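Local coordinates for protection of telomeres protein 1 (Schizosaccharomyces pombe, PDB 1QZG) that binds, through the N-terminal OB-fold part in this chain, single-stranded telomeric DNA with the consensus GGTTAC, protects the 3'-end telomeric overhang and regulates telomerase and telomere length, at residues C[103-108]-C[131-136]; C[30-35]-C[45-50]; C[49-54]-C[71-76]. One frame throughout, in Å; residues are numbered along the deposited sequence.

Interaction 1. Residues C[103-108]-C[131-136]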
loop_
_atom_site.group_PDB
_atom_site.type_symbol
_atom_site.label_atom_id
_atom_site.label_comp_id
_atom_site.label_asym_id
_atom_site.label_seq_id
_atom_site.Cartn_x
_atom_site.Cartn_y
_atom_site.Cartn_z
ATOM N N VAL C 103 -2.108 -4.228 11.180
ATOM C CA VAL C 103 -0.838 -4.333 10.482
ATOM C C VAL C 103 -0.795 -5.740 9.878
ATOM O O VAL C 103 -1.286 -6.697 10.488
ATOM C CB VAL C 103 0.325 -4.143 11.490
ATOM C CG1 VAL C 103 1.605 -4.730 10.944
ATOM C CG2 VAL C 103 0.513 -2.652 11.779
ATOM N N GLY C 104 -0.224 -5.862 8.685
ATOM C CA GLY C 104 -0.144 -7.161 8.041
ATOM C C GLY C 104 -1.059 -7.286 6.835
ATOM O O GLY C 104 -0.895 -8.192 6.021
ATOM N N GLN C 105 -2.032 -6.387 6.709
ATOM C CA GLN C 105 -2.949 -6.449 5.574
ATOM C C GLN C 105 -2.318 -5.983 4.269
ATOM O O GLN C 105 -1.667 -4.943 4.224
ATOM C CB GLN C 105 -4.194 -5.589 5.819
ATOM C CG GLN C 105 -5.115 -6.092 6.924
ATOM C CD GLN C 105 -6.419 -5.301 6.985
ATOM O OE1 GLN C 105 -7.231 -5.348 6.060
ATOM N NE2 GLN C 105 -6.616 -4.570 8.068
ATOM N N PRO C 106 -2.491 -6.767 3.193
ATOM C CA PRO C 106 -1.935 -6.389 1.893
ATOM C C PRO C 106 -2.780 -5.227 1.373
ATOM O O PRO C 106 -4.009 -5.239 1.491
ATOM C CB PRO C 106 -2.117 -7.653 1.054
ATOM C CG PRO C 106 -2.028 -8.755 2.088
ATOM C CD PRO C 106 -2.864 -8.191 3.209
ATOM N N LEU C 107 -2.118 -4.218 0.824
ATOM C CA LEU C 107 -2.804 -3.054 0.284
ATOM C C LEU C 107 -2.224 -2.659 -1.060
ATOM O O LEU C 107 -1.014 -2.444 -1.186
ATOM C CB LEU C 107 -2.671 -1.861 1.233
ATOM C CG LEU C 107 -3.247 -0.528 0.723
ATOM C CD1 LEU C 107 -4.789 -0.626 0.577
ATOM C CD2 LEU C 107 -2.893 0.565 1.694
ATOM N N LEU C 108 -3.100 -2.558 -2.054
ATOM C CA LEU C 108 -2.727 -2.148 -3.397
ATOM C C LEU C 108 -3.245 -0.719 -3.609
ATOM O O LEU C 108 -4.438 -0.449 -3.433
ATOM C CB LEU C 108 -3.365 -3.094 -4.422
ATOM C CG LEU C 108 -3.047 -2.921 -5.907
ATOM C CD1 LEU C 108 -3.588 -4.134 -6.680
ATOM C CD2 LEU C 108 -3.668 -1.634 -6.435
ATOM N N TYR C 131 -8.012 1.679 -4.662
ATOM C CA TYR C 131 -7.304 0.713 -3.839
ATOM C C TYR C 131 -8.012 -0.627 -3.687
ATOM O O TYR C 131 -9.211 -0.758 -3.974
ATOM C CB TYR C 131 -7.054 1.299 -2.441
ATOM C CG TYR C 131 -8.254 1.228 -1.517
ATOM C CD1 TYR C 131 -8.426 0.151 -0.649
ATOM C CD2 TYR C 131 -9.239 2.220 -1.539
ATOM C CE1 TYR C 131 -9.547 0.059 0.177
ATOM C CE2 TYR C 131 -10.371 2.136 -0.718
ATOM C CZ TYR C 131 -10.513 1.053 0.134
ATOM O OH TYR C 131 -11.615 0.954 0.939
ATOM N N ALA C 132 -7.235 -1.620 -3.259
ATOM C CA ALA C 132 -7.730 -2.961 -2.978
ATOM C C ALA C 132 -7.049 -3.312 -1.657
ATOM O O ALA C 132 -5.841 -3.086 -1.480
ATOM C CB ALA C 132 -7.324 -3.942 -4.081
ATOM N N LEU C 133 -7.830 -3.854 -0.729
ATOM C CA LEU C 133 -7.341 -4.219 0.594
ATOM C C LEU C 133 -7.684 -5.693 0.872
ATOM O O LEU C 133 -8.807 -6.123 0.632
ATOM C CB LEU C 133 -8.031 -3.332 1.629
ATOM C CG LEU C 133 -7.363 -2.848 2.912
ATOM C CD1 LEU C 133 -8.196 -3.254 4.116
ATOM C CD2 LEU C 133 -5.958 -3.384 3.002
ATOM N N TRP C 134 -6.718 -6.458 1.369
ATOM C CA TRP C 134 -6.926 -7.879 1.670
ATOM C C TRP C 134 -6.869 -8.166 3.164
ATOM O O TRP C 134 -6.403 -7.337 3.955
ATOM C CB TRP C 134 -5.869 -8.742 0.965
ATOM C CG TRP C 134 -6.109 -8.926 -0.499
ATOM C CD1 TRP C 134 -6.758 -9.968 -1.099
ATOM C CD2 TRP C 134 -5.724 -8.030 -1.554
ATOM N NE1 TRP C 134 -6.797 -9.779 -2.462
ATOM C CE2 TRP C 134 -6.170 -8.599 -2.768
ATOM C CE3 TRP C 134 -5.045 -6.806 -1.591
ATOM C CZ2 TRP C 134 -5.960 -7.980 -4.010
ATOM C CZ3 TRP C 134 -4.834 -6.190 -2.827
ATOM C CH2 TRP C 134 -5.289 -6.782 -4.017
ATOM N N PRO C 135 -7.351 -9.354 3.580
ATOM C CA PRO C 135 -7.305 -9.672 5.007
ATOM C C PRO C 135 -5.860 -10.006 5.364
ATOM O O PRO C 135 -5.034 -10.238 4.478
ATOM C CB PRO C 135 -8.180 -10.928 5.131
ATOM C CG PRO C 135 -8.861 -11.084 3.783
ATOM C CD PRO C 135 -7.923 -10.466 2.802
ATOM N N ASP C 136 -5.569 -9.993 6.662
ATOM C CA ASP C 136 -4.251 -10.421 7.074
ATOM C C ASP C 136 -4.334 -11.937 7.151
ATOM O O ASP C 136 -4.608 -12.485 8.227
ATOM C CB ASP C 136 -3.853 -9.822 8.435
ATOM C CG ASP C 136 -2.571 -10.406 9.020
ATOM O OD1 ASP C 136 -1.932 -11.240 8.337
ATOM O OD2 ASP C 136 -2.208 -10.008 10.155
#
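Leu107 and Leu133 form a non-hydrogen-bonded antiparallel pair, and beyond them Leu108 and Ala132 form a hydrogen-bonded one. The axes of strands 106-108 and 131-133 run 4.8 Å apart at 168°. Leu108 N gives an almost straight bond to Ala132 O (2.8 Å), Ala132 N returns one to Leu108 O on a lone pair in the carbonyl plane, and Trp134 N reaches Pro106 O at 3.0 Å.

On the face of the ladder that carries Leu107 and Leu133, Leu107 CD1 lies 3.4 Å from Ala132 O and 3.9 Å from Leu133 CD2; the same methyl touches Tyr131 CD1 obliquely. Elsewhere Trp134 does the packing. Its CG lies anti to the carbonyl carbon (chi1 -76°), which swings the indole alongside the partner strand: the side chain crosses that of Pro106 at about a right angle, CB 3.8 Å from Pro106 CD, and the CZ3 corner meets Leu108 CB edge-on, also at 3.8 Å. The Phe48 ring meets the indole with the planes about 20° apart.

Past the strands, Gly104 has a positive phi (109°), and any beta carbon there would collide with Asp136 OD2. Asn168 of helix 158-175 hydrogen-bonds both Gly104 O and Asp136 OD1. The contact is thus a largely apolar strand pair of the OB barrel, whose indole N-H and Asp136 OD1 find partners, Glu161 and Asn168, on the C-terminal helix.

Interaction 2. Residues C[30-35]-C[45-50]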
loop_
_atom_site.group_PDB
_atom_site.type_symbol
_atom_site.label_atom_id
_atom_site.label_comp_id
_atom_site.label_asym_id
_atom_site.label_seq_id
_atom_site.Cartn_x
_atom_site.Cartn_y
_atom_site.Cartn_z
ATOM N N GLN C 30 5.826 -0.020 -8.491
ATOM C CA GLN C 30 7.193 0.275 -8.128
ATOM C C GLN C 30 7.422 -0.328 -6.749
ATOM O O GLN C 30 6.617 -0.134 -5.843
ATOM C CB GLN C 30 7.457 1.797 -8.082
ATOM C CG GLN C 30 8.857 2.272 -8.325
ATOM C CD GLN C 30 8.930 3.788 -8.197
ATOM O OE1 GLN C 30 7.914 4.501 -8.354
ATOM N NE2 GLN C 30 10.096 4.310 -7.859
ATOM N N SER C 31 8.526 -1.061 -6.595
ATOM C CA SER C 31 8.838 -1.693 -5.316
ATOM C C SER C 31 8.966 -0.593 -4.275
ATOM O O SER C 31 9.265 0.541 -4.615
ATOM C CB SER C 31 10.146 -2.494 -5.400
ATOM O OG SER C 31 11.229 -1.614 -5.597
ATOM N N ILE C 32 8.744 -0.923 -3.009
ATOM C CA ILE C 32 8.836 0.088 -1.971
ATOM C C ILE C 32 10.231 0.691 -1.872
ATOM O O ILE C 32 10.380 1.909 -1.747
ATOM C CB ILE C 32 8.420 -0.469 -0.590
ATOM C CG1 ILE C 32 6.952 -0.916 -0.627
ATOM C CG2 ILE C 32 8.650 0.583 0.479
ATOM C CD1 ILE C 32 5.962 0.173 -1.057
ATOM N N ARG C 33 11.257 -0.151 -1.931
ATOM C CA ARG C 33 12.621 0.350 -1.831
ATOM C C ARG C 33 12.946 1.389 -2.902
ATOM O O ARG C 33 13.496 2.441 -2.596
ATOM C CB ARG C 33 13.624 -0.806 -1.908
ATOM C CG ARG C 33 15.067 -0.391 -1.702
ATOM C CD ARG C 33 15.247 0.229 -0.323
ATOM N NE ARG C 33 16.504 0.965 -0.209
ATOM C CZ ARG C 33 16.686 2.219 -0.615
ATOM N NH1 ARG C 33 15.687 2.899 -1.165
ATOM N NH2 ARG C 33 17.880 2.787 -0.486
ATOM N N SER C 34 12.605 1.109 -4.155
ATOM C CA SER C 34 12.883 2.071 -5.217
ATOM C C SER C 34 12.050 3.330 -5.010
ATOM O O SER C 34 12.500 4.437 -5.294
ATOM C CB SER C 34 12.590 1.468 -6.596
ATOM O OG SER C 34 11.226 1.124 -6.735
ATOM N N SER C 35 10.838 3.163 -4.495
ATOM C CA SER C 35 9.983 4.315 -4.252
ATOM C C SER C 35 10.564 5.206 -3.157
ATOM O O SER C 35 10.288 6.404 -3.107
ATOM C CB SER C 35 8.590 3.855 -3.857
ATOM O OG SER C 35 7.983 3.121 -4.906
ATOM N N VAL C 45 2.770 6.777 -9.075
ATOM C CA VAL C 45 2.987 5.337 -9.146
ATOM C C VAL C 45 1.852 4.515 -8.565
ATOM O O VAL C 45 0.890 5.052 -8.005
ATOM C CB VAL C 45 4.256 4.938 -8.358
ATOM C CG1 VAL C 45 5.446 5.750 -8.830
ATOM C CG2 VAL C 45 4.025 5.155 -6.851
ATOM N N ASN C 46 1.987 3.202 -8.715
ATOM C CA ASN C 46 1.050 2.241 -8.155
ATOM C C ASN C 46 1.909 1.449 -7.184
ATOM O O ASN C 46 3.070 1.163 -7.473
ATOM C CB ASN C 46 0.484 1.316 -9.234
ATOM C CG ASN C 46 -0.302 2.067 -10.267
ATOM O OD1 ASN C 46 -1.131 2.924 -9.931
ATOM N ND2 ASN C 46 -0.050 1.769 -11.534
ATOM N N LEU C 47 1.341 1.101 -6.037
ATOM C CA LEU C 47 2.068 0.372 -5.018
ATOM C C LEU C 47 1.275 -0.832 -4.544
ATOM O O LEU C 47 0.050 -0.881 -4.661
ATOM C CB LEU C 47 2.370 1.303 -3.840
ATOM C CG LEU C 47 3.134 2.573 -4.240
ATOM C CD1 LEU C 47 3.099 3.587 -3.116
ATOM C CD2 LEU C 47 4.574 2.211 -4.614
ATOM N N PHE C 48 1.995 -1.803 -4.006
ATOM C CA PHE C 48 1.396 -3.030 -3.518
ATOM C C PHE C 48 2.319 -3.494 -2.411
ATOM O O PHE C 48 3.444 -3.934 -2.668
ATOM C CB PHE C 48 1.345 -4.057 -4.656
ATOM C CG PHE C 48 0.282 -5.113 -4.491
ATOM C CD1 PHE C 48 -0.205 -5.789 -5.607
ATOM C CD2 PHE C 48 -0.221 -5.443 -3.234
ATOM C CE1 PHE C 48 -1.177 -6.781 -5.474
ATOM C CE2 PHE C 48 -1.191 -6.432 -3.091
ATOM C CZ PHE C 48 -1.670 -7.103 -4.218
ATOM N N GLY C 49 1.856 -3.376 -1.176
ATOM C CA GLY C 49 2.683 -3.776 -0.056
ATOM C C GLY C 49 1.863 -4.262 1.114
ATOM O O GLY C 49 0.676 -4.555 0.980
ATOM N N ILE C 50 2.513 -4.363 2.261
ATOM C CA ILE C 50 1.856 -4.803 3.473
ATOM C C ILE C 50 1.785 -3.590 4.374
ATOM O O ILE C 50 2.739 -2.813 4.452
ATOM C CB ILE C 50 2.674 -5.888 4.198
ATOM C CG1 ILE C 50 2.737 -7.161 3.349
ATOM C CG2 ILE C 50 2.072 -6.157 5.562
ATOM C CD1 ILE C 50 1.390 -7.825 3.124
HETATM O O HOH W 1 5.008 -1.530 -4.515
#
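Gln30 joins the helical turn 32-35 to strand 43-59 of the OB fold: its backbone N donates to Asn46 O at 3.2 Å, the one direct hydrogen bond between the two segments. Next to this bond Leu47 CD2 lies against two oxygens, 3.3 Å from Gln30 O and 3.5 Å from Ser35 OG, with Ile32 CD1 more loosely placed at 4.3 Å.

Ser35 OG is itself held by the carbonyl oxygen of Ser31, the residue at the N-cap position, which also accepts from Ser35 N and Ser34 OG. With OG anti to its own carbonyl carbon (chi1 -63°), Ser35 folds the hydroxyl back one turn to Ser31 O, reaching it from above the carbonyl plane. A valine here would probably cost Ser31 O one of its three donors and Leu47 CD2 its contact with the hydroxyl.

Further out, Leu85 of strand 85-91 touches Ile32, Ser35 and Leu47, and Asp75 OD2 accepts from Ile32 N, so the turn is tied to the barrel from several directions. Beside Leu47, Phe48 N donates to a water, its O 3.1 Å away, that also lies against Gln30 O.

Interaction 3. Residues C[49-54]-C[71-76]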
loop_
_atom_site.group_PDB
_atom_site.type_symbol
_atom_site.label_atom_id
_atom_site.label_comp_id
_atom_site.label_asym_id
_atom_site.label_seq_id
_atom_site.Cartn_x
_atom_site.Cartn_y
_atom_site.Cartn_z
ATOM N N GLY C 49 1.856 -3.376 -1.176
ATOM C CA GLY C 49 2.683 -3.776 -0.056
ATOM C C GLY C 49 1.863 -4.262 1.114
ATOM O O GLY C 49 0.676 -4.555 0.980
ATOM N N ILE C 50 2.513 -4.363 2.261
ATOM C CA ILE C 50 1.856 -4.803 3.473
ATOM C C ILE C 50 1.785 -3.590 4.374
ATOM O O ILE C 50 2.739 -2.813 4.452
ATOM C CB ILE C 50 2.674 -5.888 4.198
ATOM C CG1 ILE C 50 2.737 -7.161 3.349
ATOM C CG2 ILE C 50 2.072 -6.157 5.562
ATOM C CD1 ILE C 50 1.390 -7.825 3.124
ATOM N N VAL C 51 0.658 -3.415 5.050
ATOM C CA VAL C 51 0.525 -2.286 5.947
ATOM C C VAL C 51 1.361 -2.578 7.180
ATOM O O VAL C 51 1.070 -3.512 7.926
ATOM C CB VAL C 51 -0.936 -2.070 6.357
ATOM C CG1 VAL C 51 -1.012 -1.038 7.487
ATOM C CG2 VAL C 51 -1.726 -1.594 5.149
ATOM N N LYS C 52 2.412 -1.791 7.383
ATOM C CA LYS C 52 3.282 -1.990 8.531
ATOM C C LYS C 52 2.855 -1.106 9.699
ATOM O O LYS C 52 3.225 -1.352 10.837
ATOM C CB LYS C 52 4.742 -1.725 8.140
ATOM C CG LYS C 52 5.721 -2.511 8.989
ATOM C CD LYS C 52 6.907 -3.038 8.188
ATOM C CE LYS C 52 7.753 -3.970 9.062
ATOM N NZ LYS C 52 9.016 -4.431 8.402
ATOM N N ASP C 53 2.077 -0.070 9.401
ATOM C CA ASP C 53 1.539 0.828 10.418
ATOM C C ASP C 53 0.504 1.704 9.733
ATOM O O ASP C 53 0.534 1.868 8.517
ATOM C CB ASP C 53 2.629 1.694 11.051
ATOM C CG ASP C 53 2.188 2.304 12.378
ATOM O OD1 ASP C 53 1.059 2.005 12.849
ATOM O OD2 ASP C 53 2.975 3.081 12.956
ATOM N N PHE C 54 -0.409 2.273 10.508
ATOM C CA PHE C 54 -1.459 3.084 9.925
ATOM C C PHE C 54 -2.087 3.984 10.972
ATOM O O PHE C 54 -1.860 3.814 12.170
ATOM C CB PHE C 54 -2.535 2.166 9.337
ATOM C CG PHE C 54 -3.283 1.361 10.383
ATOM C CD1 PHE C 54 -4.548 1.759 10.815
ATOM C CD2 PHE C 54 -2.718 0.217 10.937
ATOM C CE1 PHE C 54 -5.237 1.024 11.783
ATOM C CE2 PHE C 54 -3.394 -0.524 11.904
ATOM C CZ PHE C 54 -4.662 -0.118 12.326
ATOM N N VAL C 71 -0.687 5.454 6.018
ATOM C CA VAL C 71 -0.274 4.062 6.044
ATOM C C VAL C 71 1.217 4.020 5.750
ATOM O O VAL C 71 1.746 4.852 5.004
ATOM C CB VAL C 71 -0.999 3.209 4.976
ATOM C CG1 VAL C 71 -2.507 3.322 5.153
ATOM C CG2 VAL C 71 -0.604 3.632 3.565
ATOM N N TYR C 72 1.878 3.030 6.321
ATOM C CA TYR C 72 3.267 2.790 6.065
ATOM C C TYR C 72 3.290 1.480 5.337
ATOM O O TYR C 72 2.923 0.453 5.910
ATOM C CB TYR C 72 4.075 2.733 7.375
ATOM C CG TYR C 72 4.362 4.096 7.962
ATOM C CD1 TYR C 72 3.388 4.795 8.675
ATOM C CD2 TYR C 72 5.607 4.701 7.775
ATOM C CE1 TYR C 72 3.650 6.066 9.190
ATOM C CE2 TYR C 72 5.875 5.973 8.285
ATOM C CZ TYR C 72 4.894 6.646 8.988
ATOM O OH TYR C 72 5.158 7.908 9.479
ATOM N N LEU C 73 3.714 1.505 4.076
ATOM C CA LEU C 73 3.734 0.308 3.252
ATOM C C LEU C 73 5.106 -0.317 3.194
ATOM O O LEU C 73 6.121 0.355 3.056
ATOM C CB LEU C 73 3.301 0.596 1.815
ATOM C CG LEU C 73 1.808 0.505 1.460
ATOM C CD1 LEU C 73 1.608 0.483 -0.042
ATOM C CD2 LEU C 73 1.181 -0.725 2.096
ATOM N N TRP C 74 5.122 -1.636 3.300
ATOM C CA TRP C 74 6.355 -2.397 3.295
ATOM C C TRP C 74 6.284 -3.505 2.262
ATOM O O TRP C 74 5.191 -3.972 1.908
ATOM C CB TRP C 74 6.569 -2.993 4.688
ATOM C CG TRP C 74 7.682 -3.990 4.812
ATOM C CD1 TRP C 74 8.934 -3.735 5.303
ATOM C CD2 TRP C 74 7.667 -5.380 4.457
ATOM N NE1 TRP C 74 9.693 -4.883 5.284
ATOM C CE2 TRP C 74 8.939 -5.907 4.777
ATOM C CE3 TRP C 74 6.718 -6.253 3.906
ATOM C CZ2 TRP C 74 9.274 -7.248 4.553
ATOM C CZ3 TRP C 74 7.031 -7.570 3.696
ATOM C CH2 TRP C 74 8.308 -8.063 4.023
ATOM N N ASP C 75 7.442 -3.928 1.766
ATOM C CA ASP C 75 7.498 -5.070 0.865
ATOM C C ASP C 75 8.885 -5.673 1.078
ATOM O O ASP C 75 9.756 -5.020 1.683
ATOM C CB ASP C 75 7.181 -4.663 -0.590
ATOM C CG ASP C 75 8.331 -4.052 -1.348
ATOM O OD1 ASP C 75 9.450 -4.036 -0.809
ATOM O OD2 ASP C 75 8.105 -3.575 -2.480
ATOM N N PRO C 76 9.110 -6.901 0.601
ATOM C CA PRO C 76 10.403 -7.573 0.769
ATOM C C PRO C 76 11.670 -6.833 0.342
ATOM O O PRO C 76 12.765 -7.331 0.583
ATOM C CB PRO C 76 10.213 -8.879 0.001
ATOM C CG PRO C 76 8.734 -9.132 0.114
ATOM C CD PRO C 76 8.173 -7.752 -0.149
#
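Ile50 and Trp74 make up the tight end of this antiparallel pairing. Ile50 N donates to Trp74 O at 2.7 Å and Trp74 N answers to Ile50 O, both in the carbonyl plane, while the two side chains lie side by side with Ile50 CB 4.1 Å from Trp74 CE3. Gly49 is pressed so closely to the partner strand that a beta carbon there would run into Trp74 O. Leu73 is on the other face, its CD2 methyl 3.5 Å from Ile50 O and near Val51 CG2.

Then the register slips. Lys52 and Asp53 together oppose Tyr72 in a beta bulge: Lys52 N binds Tyr72 O (2.7 Å), whereas Tyr72 N goes to Asp53 O. Consistent with such a kink, the strand axes diverge to 133°. Lys52 points at the partner strand, and a bend at chi2 (141°) helps bring its amine over the indole. CD rests 3.5 Å from Trp74 CB, and NZ stands over one face, 3.5 Å from the centroid of the Trp74 five-membered ring and 32° off its normal, a cation-pi contact. The ammonium also has weak hydrogen bonds to Thr80 O and Ser82 O.

The looser side is partly exposed: Asp53 CB meets Tyr72 CD1 obliquely, and Asp53 OD1 accepts from Phe54 N. The side chain of Tyr72 lies about 7 Å from the bound thymidine-5'-phosphate.

Val51 and Leu73 pack inward on Leu107 of strand 106-109. On the outer face helix 158-175 covers Ile50 and Trp74, with Trp171 meeting the indole edge-to-face.

From the N terminus, interaction 2 comes first: after a short connection, strand 43-59 returns to the turn 30-35. Interaction 3 starts on the last two residues of that contact, Gly49 and Ile50, and closes the hairpin of strands 43-59 and 67-74. Interaction 1 opens only afterwards, pairing strands 106-109 and 129-133, so the three loops follow in series and none contains another. Strand 43-59 ties them together: Leu107 N probably bonds to Gly49 O and Gly104 N to Val51 O. Between interactions 2 and 3, Ile32 CG2 also packs on Leu73 O. Together they tie the turn 32-35 to the barrel strands 43-59, 67-74, 106-109 and 129-133.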